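PDB 4G78: histidine phosphotransfer protein from Medicago truncatula, which probably acts as a phosphorelay mediator between cytokinin sensor histidine kinases and response regulators, passing on phosphoryl groups through a histidine. Local coordinates for residues A16-Q21 / S125-N130; Q30-Q35 / D41-V46; E55-N60 / A79-G84; R102-A107 / C113-Q118. All coordinates share one frame; numbering follows the deposited sequence. Where two conformers were deposited one is given.

Contact 1: residues A16-Q21 / S125-N130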
loop_
_atom_site.group_PDB
_atom_site.type_symbol
_atom_site.label_atom_id
_atom_site.label_comp_id
_atom_site.label_asym_id
_atom_site.label_seq_id
_atom_site.Cartn_x
_atom_site.Cartn_y
_atom_site.Cartn_z
ATOM N N ALA A 16 14.904 -0.870 3.147
ATOM C CA ALA A 16 15.143 -0.151 4.389
ATOM C C ALA A 16 14.664 1.311 4.277
ATOM O O ALA A 16 14.161 1.861 5.259
ATOM C CB ALA A 16 16.616 -0.202 4.766
ATOM N N ALA A 17 14.866 1.922 3.119
ATOM C CA ALA A 17 14.405 3.308 2.924
ATOM C C ALA A 17 12.889 3.378 3.022
ATOM O O ALA A 17 12.342 4.339 3.579
ATOM C CB ALA A 17 14.894 3.831 1.595
ATOM N N MET A 18 12.196 2.394 2.467
ATOM C CA MET A 18 10.737 2.359 2.561
ATOM C C MET A 18 10.276 2.313 3.994
ATOM O O MET A 18 9.285 2.962 4.372
ATOM C CB MET A 18 10.156 1.232 1.742
ATOM C CG MET A 18 10.262 1.382 0.264
ATOM S SD MET A 18 9.437 0.115 -0.695
ATOM C CE MET A 18 7.721 0.543 -0.340
ATOM N N PHE A 19 10.937 1.509 4.838
ATOM C CA PHE A 19 10.601 1.503 6.241
ATOM C C PHE A 19 10.958 2.848 6.907
ATOM O O PHE A 19 10.156 3.403 7.654
ATOM C CB PHE A 19 11.331 0.356 6.982
ATOM C CG PHE A 19 10.635 -0.962 6.825
ATOM C CD1 PHE A 19 9.638 -1.332 7.719
ATOM C CD2 PHE A 19 10.947 -1.836 5.793
ATOM C CE1 PHE A 19 8.982 -2.551 7.598
ATOM C CE2 PHE A 19 10.259 -3.052 5.646
ATOM C CZ PHE A 19 9.278 -3.369 6.555
ATOM N N GLN A 20 12.148 3.390 6.630
ATOM C CA GLN A 20 12.582 4.593 7.337
ATOM C C GLN A 20 11.650 5.758 7.045
ATOM O O GLN A 20 11.372 6.587 7.915
ATOM C CB GLN A 20 14.036 4.896 6.969
ATOM C CG GLN A 20 14.662 5.946 7.867
ATOM C CD GLN A 20 14.301 7.373 7.519
ATOM O OE1 GLN A 20 13.966 7.680 6.366
ATOM N NE2 GLN A 20 14.450 8.258 8.477
ATOM N N GLN A 21 11.178 5.855 5.789
ATOM C CA GLN A 21 10.271 6.910 5.355
ATOM C C GLN A 21 8.808 6.612 5.670
ATOM O O GLN A 21 7.933 7.416 5.383
ATOM C CB GLN A 21 10.521 7.249 3.905
ATOM C CG GLN A 21 11.816 8.025 3.698
ATOM C CD GLN A 21 11.696 9.435 4.247
ATOM O OE1 GLN A 21 10.922 10.227 3.660
ATOM N NE2 GLN A 21 12.367 9.763 5.310
ATOM N N SER A 125 -0.147 5.529 -4.801
ATOM C CA SER A 125 0.740 5.442 -5.942
ATOM C C SER A 125 2.204 5.355 -5.517
ATOM O O SER A 125 2.962 4.550 -6.107
ATOM C CB SER A 125 0.488 6.639 -6.861
ATOM O OG SER A 125 1.415 6.623 -7.927
ATOM N N LEU A 126 2.599 6.112 -4.526
ATOM C CA LEU A 126 3.991 6.049 -4.026
ATOM C C LEU A 126 4.286 4.668 -3.539
ATOM O O LEU A 126 5.365 4.089 -3.794
ATOM C CB LEU A 126 4.216 7.077 -2.912
ATOM C CG LEU A 126 4.284 8.531 -3.349
ATOM C CD1 LEU A 126 4.173 9.444 -2.174
ATOM C CD2 LEU A 126 5.647 8.747 -4.120
ATOM N N LEU A 127 3.357 4.102 -2.757
ATOM C CA LEU A 127 3.570 2.758 -2.212
ATOM C C LEU A 127 3.698 1.741 -3.332
ATOM O O LEU A 127 4.604 0.904 -3.343
ATOM C CB LEU A 127 2.426 2.412 -1.292
ATOM C CG LEU A 127 2.473 0.973 -0.791
ATOM C CD1 LEU A 127 3.620 0.746 0.179
ATOM C CD2 LEU A 127 1.182 0.603 -0.234
ATOM N N LYS A 128 2.728 1.763 -4.259
ATOM C CA LYS A 128 2.698 0.741 -5.314
ATOM C C LYS A 128 3.961 0.826 -6.150
ATOM O O LYS A 128 4.587 -0.194 -6.470
ATOM C CB LYS A 128 1.447 0.910 -6.164
ATOM C CG LYS A 128 1.363 -0.123 -7.258
ATOM C CD LYS A 128 0.095 -0.105 -8.026
ATOM C CE LYS A 128 -0.066 -1.225 -9.000
ATOM N NZ LYS A 128 -1.179 -1.022 -9.937
ATOM N N ASN A 129 4.362 2.042 -6.554
ATOM C CA ASN A 129 5.573 2.167 -7.401
ATOM C C ASN A 129 6.824 1.695 -6.636
ATOM O O ASN A 129 7.681 1.004 -7.240
ATOM C CB ASN A 129 5.720 3.548 -7.872
ATOM C CG ASN A 129 4.655 3.845 -8.954
ATOM O OD1 ASN A 129 4.081 2.970 -9.602
ATOM N ND2 ASN A 129 4.444 5.095 -9.097
ATOM N N ASN A 130 6.922 2.022 -5.387
ATOM C CA ASN A 130 8.100 1.597 -4.589
ATOM C C ASN A 130 8.074 0.072 -4.386
ATOM O O ASN A 130 9.150 -0.561 -4.462
ATOM C CB ASN A 130 8.179 2.357 -3.306
ATOM C CG ASN A 130 8.814 3.728 -3.444
ATOM O OD1 ASN A 130 9.968 3.830 -3.815
ATOM N ND2 ASN A 130 8.109 4.778 -3.220
#

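Contact 2: residues Q30-Q35 / D41-V46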
loop_
_atom_site.group_PDB
_atom_site.type_symbol
_atom_site.label_atom_id
_atom_site.label_comp_id
_atom_site.label_asym_id
_atom_site.label_seq_id
_atom_site.Cartn_x
_atom_site.Cartn_y
_atom_site.Cartn_z
ATOM N N GLN A 30 6.165 -9.077 8.552
ATOM C CA GLN A 30 5.511 -10.389 8.857
ATOM C C GLN A 30 5.240 -11.126 7.580
ATOM O O GLN A 30 5.384 -12.352 7.526
ATOM C CB GLN A 30 4.253 -10.190 9.650
ATOM C CG GLN A 30 4.453 -9.625 11.023
ATOM C CD GLN A 30 5.288 -10.428 11.908
ATOM O OE1 GLN A 30 5.223 -11.683 11.851
ATOM N NE2 GLN A 30 6.144 -9.860 12.695
ATOM N N LEU A 31 4.748 -10.462 6.555
ATOM C CA LEU A 31 4.514 -11.131 5.246
ATOM C C LEU A 31 5.777 -11.661 4.693
ATOM O O LEU A 31 5.762 -12.689 3.986
ATOM C CB LEU A 31 3.833 -10.195 4.306
ATOM C CG LEU A 31 2.455 -9.697 4.625
ATOM C CD1 LEU A 31 2.000 -8.685 3.551
ATOM C CD2 LEU A 31 1.445 -10.874 4.820
ATOM N N GLN A 32 6.884 -10.929 4.843
ATOM C CA GLN A 32 8.149 -11.281 4.237
ATOM C C GLN A 32 8.931 -12.330 5.001
ATOM O O GLN A 32 9.897 -12.883 4.442
ATOM C CB GLN A 32 9.105 -10.077 4.174
ATOM C CG GLN A 32 8.620 -9.070 3.264
ATOM C CD GLN A 32 9.805 -8.113 3.146
ATOM O OE1 GLN A 32 10.335 -8.051 2.032
ATOM N NE2 GLN A 32 10.164 -7.578 4.259
ATOM N N LYS A 33 8.518 -12.625 6.212
ATOM C CA LYS A 33 9.390 -13.472 7.064
ATOM C C LYS A 33 9.597 -14.801 6.433
ATOM O O LYS A 33 8.649 -15.355 5.772
ATOM C CB LYS A 33 8.806 -13.507 8.457
ATOM C CG LYS A 33 7.451 -14.212 8.575
ATOM C CD LYS A 33 6.966 -14.172 10.043
ATOM C CE LYS A 33 5.474 -13.807 10.072
ATOM N NZ LYS A 33 4.672 -14.751 10.893
ATOM N N LEU A 34 10.745 -15.398 6.553
ATOM C CA LEU A 34 10.971 -16.770 6.187
ATOM C C LEU A 34 9.878 -17.692 6.878
ATOM O O LEU A 34 9.693 -17.509 8.077
ATOM C CB LEU A 34 12.306 -17.292 6.421
ATOM C CG LEU A 34 13.443 -17.098 5.447
ATOM C CD1 LEU A 34 14.761 -17.386 6.143
ATOM C CD2 LEU A 34 13.304 -17.895 4.161
ATOM N N GLN A 35 9.373 -18.597 6.156
ATOM C CA GLN A 35 8.400 -19.646 6.499
ATOM C C GLN A 35 8.801 -20.989 5.899
ATOM O O GLN A 35 9.523 -21.012 4.941
ATOM C CB GLN A 35 7.011 -19.265 5.986
ATOM C CG GLN A 35 6.436 -18.012 6.632
ATOM C CD GLN A 35 5.803 -18.346 7.963
ATOM O OE1 GLN A 35 6.484 -18.725 8.892
ATOM N NE2 GLN A 35 4.497 -18.268 8.031
ATOM N N ASP A 41 7.366 -14.964 -3.214
ATOM C CA ASP A 41 6.205 -14.678 -4.039
ATOM C C ASP A 41 4.964 -14.652 -3.174
ATOM O O ASP A 41 4.140 -14.021 -3.657
ATOM C CB ASP A 41 6.156 -15.637 -5.188
ATOM C CG ASP A 41 7.248 -15.635 -6.164
ATOM O OD1 ASP A 41 7.917 -14.631 -6.433
ATOM O OD2 ASP A 41 7.453 -16.686 -6.862
ATOM N N PHE A 42 5.083 -15.125 -1.884
ATOM C CA PHE A 42 3.862 -14.999 -1.138
ATOM C C PHE A 42 3.492 -13.537 -0.986
ATOM O O PHE A 42 2.358 -13.124 -1.155
ATOM C CB PHE A 42 4.048 -15.721 0.254
ATOM C CG PHE A 42 3.019 -15.336 1.258
ATOM C CD1 PHE A 42 1.684 -15.696 1.138
ATOM C CD2 PHE A 42 3.393 -14.590 2.346
ATOM C CE1 PHE A 42 0.799 -15.360 2.167
ATOM C CE2 PHE A 42 2.495 -14.264 3.332
ATOM C CZ PHE A 42 1.207 -14.654 3.246
ATOM N N VAL A 43 4.486 -12.708 -0.623
ATOM C CA VAL A 43 4.193 -11.271 -0.433
ATOM C C VAL A 43 3.740 -10.635 -1.718
ATOM O O VAL A 43 2.863 -9.775 -1.697
ATOM C CB VAL A 43 5.371 -10.551 0.301
ATOM C CG1 VAL A 43 6.677 -10.485 -0.479
ATOM C CG2 VAL A 43 4.977 -9.142 0.784
ATOM N N ILE A 44 4.310 -11.037 -2.867
ATOM C CA ILE A 44 3.881 -10.511 -4.156
ATOM C C ILE A 44 2.427 -10.881 -4.410
ATOM O O ILE A 44 1.651 -10.055 -4.886
ATOM C CB ILE A 44 4.813 -10.913 -5.326
ATOM C CG1 ILE A 44 6.243 -10.420 -5.052
ATOM C CG2 ILE A 44 4.271 -10.457 -6.655
ATOM C CD1 ILE A 44 7.290 -10.857 -6.043
ATOM N N GLU A 45 2.062 -12.140 -4.125
ATOM C CA GLU A 45 0.684 -12.603 -4.322
ATOM C C GLU A 45 -0.288 -11.740 -3.475
ATOM O O GLU A 45 -1.344 -11.326 -3.948
ATOM C CB GLU A 45 0.483 -14.060 -4.085
ATOM C CG GLU A 45 1.281 -14.943 -5.032
ATOM C CD GLU A 45 1.118 -14.761 -6.547
ATOM O OE1 GLU A 45 0.081 -15.293 -7.005
ATOM O OE2 GLU A 45 1.986 -14.141 -7.163
ATOM N N VAL A 46 0.066 -11.579 -2.207
ATOM C CA VAL A 46 -0.757 -10.772 -1.291
ATOM C C VAL A 46 -0.870 -9.335 -1.827
ATOM O O VAL A 46 -1.982 -8.776 -1.850
ATOM C CB VAL A 46 -0.180 -10.782 0.104
ATOM C CG1 VAL A 46 -0.813 -9.731 0.989
ATOM C CG2 VAL A 46 -0.331 -12.158 0.762
HETATM O O HOH W 1 6.861 -13.626 1.306
#

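Contact 3: residues E55-N60 / A79-G84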
loop_
_atom_site.group_PDB
_atom_site.type_symbol
_atom_site.label_atom_id
_atom_site.label_comp_id
_atom_site.label_asym_id
_atom_site.label_seq_id
_atom_site.Cartn_x
_atom_site.Cartn_y
_atom_site.Cartn_z
ATOM N N GLU A 55 -7.411 -0.329 -5.820
ATOM C CA GLU A 55 -7.676 0.530 -6.990
ATOM C C GLU A 55 -9.168 0.613 -7.232
ATOM O O GLU A 55 -9.689 1.697 -7.569
ATOM C CB GLU A 55 -6.916 -0.021 -8.180
ATOM C CG GLU A 55 -5.411 0.274 -7.990
ATOM C CD GLU A 55 -4.507 -0.475 -8.896
ATOM O OE1 GLU A 55 -4.937 -0.876 -9.969
ATOM O OE2 GLU A 55 -3.322 -0.664 -8.506
ATOM N N LYS A 56 -9.883 -0.470 -7.065
ATOM C CA LYS A 56 -11.345 -0.435 -7.166
ATOM C C LYS A 56 -11.918 0.468 -6.131
ATOM O O LYS A 56 -12.865 1.303 -6.428
ATOM C CB LYS A 56 -11.901 -1.843 -7.102
ATOM C CG LYS A 56 -11.767 -2.647 -8.371
ATOM C CD LYS A 56 -13.122 -3.258 -8.789
ATOM C CE LYS A 56 -12.938 -4.138 -9.993
ATOM N NZ LYS A 56 -12.941 -3.340 -11.275
ATOM N N LEU A 57 -11.486 0.382 -4.870
ATOM C CA LEU A 57 -11.986 1.168 -3.815
ATOM C C LEU A 57 -11.755 2.653 -4.034
ATOM O O LEU A 57 -12.625 3.505 -3.844
ATOM C CB LEU A 57 -11.480 0.637 -2.461
ATOM C CG LEU A 57 -11.989 1.311 -1.247
ATOM C CD1 LEU A 57 -11.849 0.360 -0.067
ATOM C CD2 LEU A 57 -11.243 2.582 -0.925
ATOM N N LEU A 58 -10.515 3.013 -4.418
ATOM C CA LEU A 58 -10.201 4.406 -4.681
ATOM C C LEU A 58 -11.072 4.932 -5.803
ATOM O O LEU A 58 -11.512 6.131 -5.719
ATOM C CB LEU A 58 -8.722 4.557 -5.091
ATOM C CG LEU A 58 -7.753 4.352 -3.942
ATOM C CD1 LEU A 58 -6.296 4.545 -4.271
ATOM C CD2 LEU A 58 -7.969 5.420 -2.913
ATOM N N ASN A 59 -11.298 4.162 -6.845
ATOM C CA ASN A 59 -12.186 4.632 -7.946
ATOM C C ASN A 59 -13.596 4.850 -7.396
ATOM O O ASN A 59 -14.270 5.853 -7.729
ATOM C CB ASN A 59 -12.154 3.648 -9.070
ATOM C CG ASN A 59 -10.897 3.634 -9.871
ATOM O OD1 ASN A 59 -10.669 2.574 -10.574
ATOM N ND2 ASN A 59 -10.153 4.771 -9.728
ATOM N N ASN A 60 -14.072 3.941 -6.514
ATOM C CA ASN A 60 -15.382 4.147 -5.907
ATOM C C ASN A 60 -15.465 5.358 -5.094
ATOM O O ASN A 60 -16.484 6.095 -5.102
ATOM C CB ASN A 60 -15.774 2.899 -5.082
ATOM C CG ASN A 60 -16.145 1.726 -5.944
ATOM O OD1 ASN A 60 -16.690 1.937 -6.993
ATOM N ND2 ASN A 60 -16.035 0.490 -5.619
ATOM N N ALA A 79 -13.339 4.496 3.446
ATOM C CA ALA A 79 -12.065 4.838 4.112
ATOM C C ALA A 79 -11.749 3.787 5.186
ATOM O O ALA A 79 -10.592 3.388 5.319
ATOM C CB ALA A 79 -12.112 6.208 4.710
ATOM N N HIS A 80 -12.755 3.336 5.951
ATOM C CA HIS A 80 -12.551 2.342 6.951
ATOM C C HIS A 80 -12.147 1.029 6.368
ATOM O O HIS A 80 -11.240 0.315 6.873
ATOM C CB HIS A 80 -13.856 2.189 7.772
ATOM C CG HIS A 80 -13.785 1.202 8.875
ATOM N ND1 HIS A 80 -14.285 -0.136 8.920
ATOM C CD2 HIS A 80 -13.167 1.433 10.062
ATOM C CE1 HIS A 80 -13.919 -0.617 10.085
ATOM N NE2 HIS A 80 -13.211 0.308 10.820
ATOM N N GLN A 81 -12.771 0.612 5.271
ATOM C CA GLN A 81 -12.394 -0.612 4.587
ATOM C C GLN A 81 -10.958 -0.525 4.115
ATOM O O GLN A 81 -10.172 -1.468 4.268
ATOM C CB GLN A 81 -13.358 -0.970 3.480
ATOM C CG GLN A 81 -12.908 -2.102 2.546
ATOM C CD GLN A 81 -13.016 -3.443 3.228
ATOM O OE1 GLN A 81 -13.874 -3.686 4.100
ATOM N NE2 GLN A 81 -12.129 -4.384 2.776
ATOM N N GLN A 82 -10.587 0.593 3.466
ATOM C CA GLN A 82 -9.204 0.739 2.996
ATOM C C GLN A 82 -8.230 0.769 4.143
ATOM O O GLN A 82 -7.094 0.281 4.006
ATOM C CB GLN A 82 -9.088 1.977 2.112
ATOM C CG GLN A 82 -7.735 2.104 1.442
ATOM C CD GLN A 82 -7.421 0.997 0.490
ATOM O OE1 GLN A 82 -8.300 0.498 -0.224
ATOM N NE2 GLN A 82 -6.153 0.556 0.411
ATOM N N LYS A 83 -8.598 1.328 5.276
ATOM C CA LYS A 83 -7.704 1.341 6.429
ATOM C C LYS A 83 -7.342 -0.084 6.821
ATOM O O LYS A 83 -6.176 -0.402 7.044
ATOM C CB LYS A 83 -8.382 2.064 7.590
ATOM C CG LYS A 83 -7.426 2.332 8.741
ATOM C CD LYS A 83 -8.192 2.743 9.976
ATOM C CE LYS A 83 -8.837 4.057 9.932
ATOM N NZ LYS A 83 -9.220 4.490 11.325
ATOM N N GLY A 84 -8.363 -0.960 6.950
ATOM C CA GLY A 84 -8.107 -2.316 7.373
ATOM C C GLY A 84 -7.322 -3.102 6.311
ATOM O O GLY A 84 -6.459 -3.917 6.638
#

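Contact 4: residues R102-A107 / C113-Q118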
loop_
_atom_site.group_PDB
_atom_site.type_symbol
_atom_site.label_atom_id
_atom_site.label_comp_id
_atom_site.label_asym_id
_atom_site.label_seq_id
_atom_site.Cartn_x
_atom_site.Cartn_y
_atom_site.Cartn_z
ATOM N N ARG A 102 -12.680 10.250 8.655
ATOM C CA ARG A 102 -13.893 10.132 9.479
ATOM C C ARG A 102 -14.316 11.509 9.961
ATOM O O ARG A 102 -15.502 11.838 9.923
ATOM C CB ARG A 102 -13.602 9.182 10.638
ATOM C CG ARG A 102 -14.824 8.712 11.417
ATOM C CD ARG A 102 -14.544 7.344 12.040
ATOM N NE ARG A 102 -15.385 6.302 11.487
ATOM C CZ ARG A 102 -14.988 5.170 10.938
ATOM N NH1 ARG A 102 -13.700 4.871 10.827
ATOM N NH2 ARG A 102 -15.892 4.307 10.478
ATOM N N ASN A 103 -13.310 12.182 10.431
ATOM C CA ASN A 103 -13.677 13.524 10.966
ATOM C C ASN A 103 -14.436 14.319 9.908
ATOM O O ASN A 103 -15.439 14.988 10.218
ATOM C CB ASN A 103 -12.340 14.158 11.373
ATOM C CG ASN A 103 -12.410 15.489 12.087
ATOM O OD1 ASN A 103 -13.389 16.239 12.045
ATOM N ND2 ASN A 103 -11.349 15.827 12.799
ATOM N N PHE A 104 -14.035 14.449 8.695
ATOM C CA PHE A 104 -14.696 15.215 7.649
ATOM C C PHE A 104 -16.020 14.608 7.201
ATOM O O PHE A 104 -16.906 15.365 6.867
ATOM C CB PHE A 104 -13.734 15.289 6.543
ATOM C CG PHE A 104 -12.520 16.163 6.843
ATOM C CD1 PHE A 104 -12.654 17.481 7.180
ATOM C CD2 PHE A 104 -11.266 15.580 6.781
ATOM C CE1 PHE A 104 -11.555 18.323 7.374
ATOM C CE2 PHE A 104 -10.177 16.411 6.935
ATOM C CZ PHE A 104 -10.287 17.738 7.296
ATOM N N CYS A 105 -16.078 13.299 7.217
ATOM C CA CYS A 105 -17.327 12.643 6.854
ATOM C C CYS A 105 -18.382 12.974 7.892
ATOM O O CYS A 105 -19.524 13.301 7.544
ATOM C CB CYS A 105 -17.152 11.130 6.730
ATOM S SG CYS A 105 -16.205 10.662 5.316
ATOM N N GLU A 106 -18.072 12.865 9.190
ATOM C CA GLU A 106 -19.121 13.165 10.179
ATOM C C GLU A 106 -19.563 14.584 10.112
ATOM O O GLU A 106 -20.725 14.783 10.458
ATOM C CB GLU A 106 -18.669 12.725 11.550
ATOM C CG GLU A 106 -18.279 11.265 11.612
ATOM C CD GLU A 106 -19.065 10.443 12.584
ATOM O OE1 GLU A 106 -20.275 10.243 12.340
ATOM O OE2 GLU A 106 -18.468 9.972 13.569
ATOM N N ALA A 107 -18.699 15.482 9.688
ATOM C CA ALA A 107 -19.078 16.899 9.502
ATOM C C ALA A 107 -19.734 17.216 8.127
ATOM O O ALA A 107 -19.955 18.441 7.988
ATOM C CB ALA A 107 -17.895 17.871 9.599
ATOM N N CYS A 113 -12.760 16.118 2.638
ATOM C CA CYS A 113 -12.765 14.793 2.047
ATOM C C CYS A 113 -11.942 14.770 0.745
ATOM O O CYS A 113 -11.232 13.774 0.480
ATOM C CB CYS A 113 -14.161 14.247 1.801
ATOM S SG CYS A 113 -15.091 13.787 3.257
ATOM N N VAL A 114 -12.078 15.823 -0.076
ATOM C CA VAL A 114 -11.315 15.891 -1.324
ATOM C C VAL A 114 -9.879 15.876 -0.998
ATOM O O VAL A 114 -9.073 15.181 -1.635
ATOM C CB VAL A 114 -11.755 17.157 -2.088
ATOM C CG1 VAL A 114 -10.710 17.510 -3.100
ATOM C CG2 VAL A 114 -13.199 16.947 -2.624
ATOM N N ARG A 115 -9.452 16.702 -0.006
ATOM C CA ARG A 115 -8.000 16.725 0.362
ATOM C C ARG A 115 -7.567 15.352 0.773
ATOM O O ARG A 115 -6.433 14.917 0.464
ATOM C CB ARG A 115 -7.832 17.748 1.504
ATOM C CG ARG A 115 -8.011 19.215 1.004
ATOM C CD ARG A 115 -7.431 20.137 2.085
ATOM N NE ARG A 115 -8.260 20.300 3.222
ATOM C CZ ARG A 115 -9.293 21.067 3.414
ATOM N NH1 ARG A 115 -9.742 21.897 2.467
ATOM N NH2 ARG A 115 -9.945 21.057 4.592
ATOM N N CYS A 116 -8.332 14.691 1.656
ATOM C CA CYS A 116 -8.002 13.371 2.125
ATOM C C CYS A 116 -7.844 12.388 0.962
ATOM O O CYS A 116 -6.925 11.568 0.907
ATOM C CB CYS A 116 -9.024 12.811 3.124
ATOM S SG CYS A 116 -9.130 13.730 4.642
ATOM N N LEU A 117 -8.760 12.427 -0.008
ATOM C CA LEU A 117 -8.674 11.543 -1.177
ATOM C C LEU A 117 -7.454 11.813 -2.043
ATOM O O LEU A 117 -6.782 10.871 -2.509
ATOM C CB LEU A 117 -9.952 11.579 -1.991
ATOM C CG LEU A 117 -9.961 10.597 -3.203
ATOM C CD1 LEU A 117 -9.716 9.146 -2.723
ATOM C CD2 LEU A 117 -11.147 10.881 -4.067
ATOM N N GLN A 118 -7.108 13.095 -2.195
ATOM C CA GLN A 118 -5.915 13.403 -2.947
ATOM C C GLN A 118 -4.653 12.829 -2.233
ATOM O O GLN A 118 -3.817 12.234 -2.921
ATOM C CB GLN A 118 -5.744 14.913 -3.138
ATOM C CG GLN A 118 -6.742 15.604 -4.021
ATOM C CD GLN A 118 -6.905 17.111 -3.850
ATOM O OE1 GLN A 118 -6.516 17.739 -2.870
ATOM N NE2 GLN A 118 -7.531 17.606 -4.898
#

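Contact 1: residues A16-Q21 / S125-N130
Leu126 O is gripped twice by Asn130, the residue on which Met18 packs: Asn130 ND2 lies 2.9 Å from Leu126 O, and Asn130 N makes the helical bond to Leu126 O at 3.0 Å. The two donors reach the oxygen from opposite faces of its carbonyl plane. The side-chain bond is bent, 135° at the hydrogen, with ND2 above that plane and not on a lone pair. It folds the amide back onto its own helix and restrains its rotation. Met18 uses only the end of its chain, CE standing 3.5 Å and SD 3.7 Å from Asn130 CB, while the two side chains slide past each other in opposite directions. A bend at the last torsion of Met18 (chi3 70°) swings CE to 4.1 Å from Leu127 CD1. Cutting this methionine back to an alanine would probably open a gap beside Asn130 CB and leave Leu127 CD1 without its neighbour from segment 16-21. Asn130 O is hydrogen-bonded to His14 NE2, a second link between the same helices. With 130 Å² buried in total, the arrangement is a small, buried helix-to-helix contact that lays N-terminal helix 6-20 against long helix 110-145 of the HPt helix bundle.

Contact 2: residues Q30-Q35 / D41-V46
Leu31 makes the main apolar contacts, with Phe42, Val43 and Val46. Its branches part: CD2 meets Phe42 CE2 at 3.8 Å, the two side chains crossing at about a right angle, while CD1 lies 3.9 Å from Val46 CG1. Leu31 CB sits 3.8 Å from Val43 CG2 in one of the valine's two conformers; that methyl is anti to the backbone N, with CG1 in the position between N and carbonyl carbon (chi1 66°). Within segment 41-46, Val46 CG2 lies over one face of the Phe42 ring, offset toward the rim. A second kind of contact is polar against aromatic: Leu31 O lies in the plane of the Phe42 ring, at its edge, 3.5 Å from CD2. Third is a water bridge. Water 1 donates to Leu31 O at 3.0 Å and accepts from Val43 N at 3.2 Å, linking a carbonyl in the last turn of one helix to an amide in the first turn of the next. An alanine in place of Leu31 would probably open a gap between Phe42 CE2 and Val46 CG1, with the ring less firmly held. With 241 Å² buried, the whole is a helix-loop-helix turn, in which short helix 26-32 folds back on the start of long helix 41-66.

Contact 3: residues E55-N60 / A79-G84
Leu57 of helix 41-66, in one of its two conformers, packs on Gln81 and Gln82 of helix 72-89, two antiparallel neighbours in the HPt helix bundle; 170 Å² is buried between the segments. The CA atoms of Leu57 and Gln82 are the nearest pair, 7.4 Å apart, and the tight part of the contact lies there. In this conformer Leu57 holds CG anti to its backbone nitrogen (chi1 -176°), which carries both methyls across to the facing helix. CD2 comes to 3.8 Å from Gln82 CB, and the two side chains cross at a slant. Gln82 is buried, and its amide has a polar partner on Leu57's own helix: Gln82 NE2 is hydrogen-bonded to Ser54 OG. Behind Leu57, the neighbouring Leu58 faces helix 110-145, where it touches Leu117, Leu120 and Tyr124, so this part of the contact borders the bundle core.

The other side is looser and solvent-exposed. Gln81, likewise in one of two conformers, adds only its aliphatic part, CG lying 3.7 Å from Leu57 CD1. His80, predicted to be the phosphorylated histidine, has its CB directed away from segment 55-60, and its side chain stays 8.3 Å from it. Its exposure is consistent with a histidine that exchanges a phosphoryl group with partner proteins.

The bend of Gln82 at chi2 (63°) sets its carbonyl oxygen against the whole isobutyl group: Gln82 OE1 stands 3.6 Å from Leu57 CD1 and 3.7 Å from Leu57 CD2.

Contact 4: residues R102-A107 / C113-Q118
A tight helix hairpin joins short helix 101-106 to the start of long helix 110-145, and Phe104 and Cys105 on the first arm meet Cys113, Arg115 and Cys116 on the second. The axes of segments 102-106 and 113-118 are roughly antiparallel, 152° between their N-to-C directions, with a closest approach of 9.8 Å; Phe104 and Cys113 have the nearest CA atoms. Phe104 carries most of the contact. With CG anti to the carbonyl carbon (chi1 -69°), its ring reaches across the hairpin to Cys116, whose SG lies 3.5 Å from Phe104 CD2. This is a sulfur-aromatic contact of oblique kind: the sulfur is 4.6 Å from the ring centroid and 69° off the ring normal. On the solvent side, the exposed Arg115 brings NH2 obliquely to 4.2 Å from Phe104 CE1, a distant approach. Deeper in, Cys113 SG, in one of its two conformers, stands 3.9 Å from Phe104 CB and equally far from Cys105 SG. Helix 72-89 covers this inner side, Ile75 and Asp76 touching Cys105 and Phe72 touching Cys113.

In that conformer the sulfurs of Cys105 and Cys113 are in van der Waals contact, too far apart for a disulfide. Cys113 and Cys116 pack on Phe104 and Cys105 packs on Cys113, all three buried and acting as small apolar side chains, so the hairpin arms are probably held here by van der Waals and sulfur-aromatic contacts rather than by a covalent link.

How the contacts relate
From the N terminus, helix 6-20 opens contact 1, which closes only at residues 125-130 and so encloses the other three. Within that span contacts 2, 3 and 4 follow in series, none crossing another: contact 2 shuts a short turn into helix 41-66, contact 3 brings helix 72-89 back alongside that helix, and contact 4 folds helix 101-106 onto helix 110-145. Contacts 2 and 4 lie on opposite sides of the chain's centre, their own centres about 33 Å apart. A salt bridge, Lys128 NZ to Glu55 OE2 at 2.6 Å, ties contact 1 to contact 3, while contacts 3 and 4 touch through Leu58 and Leu117 and through His80 and Arg102.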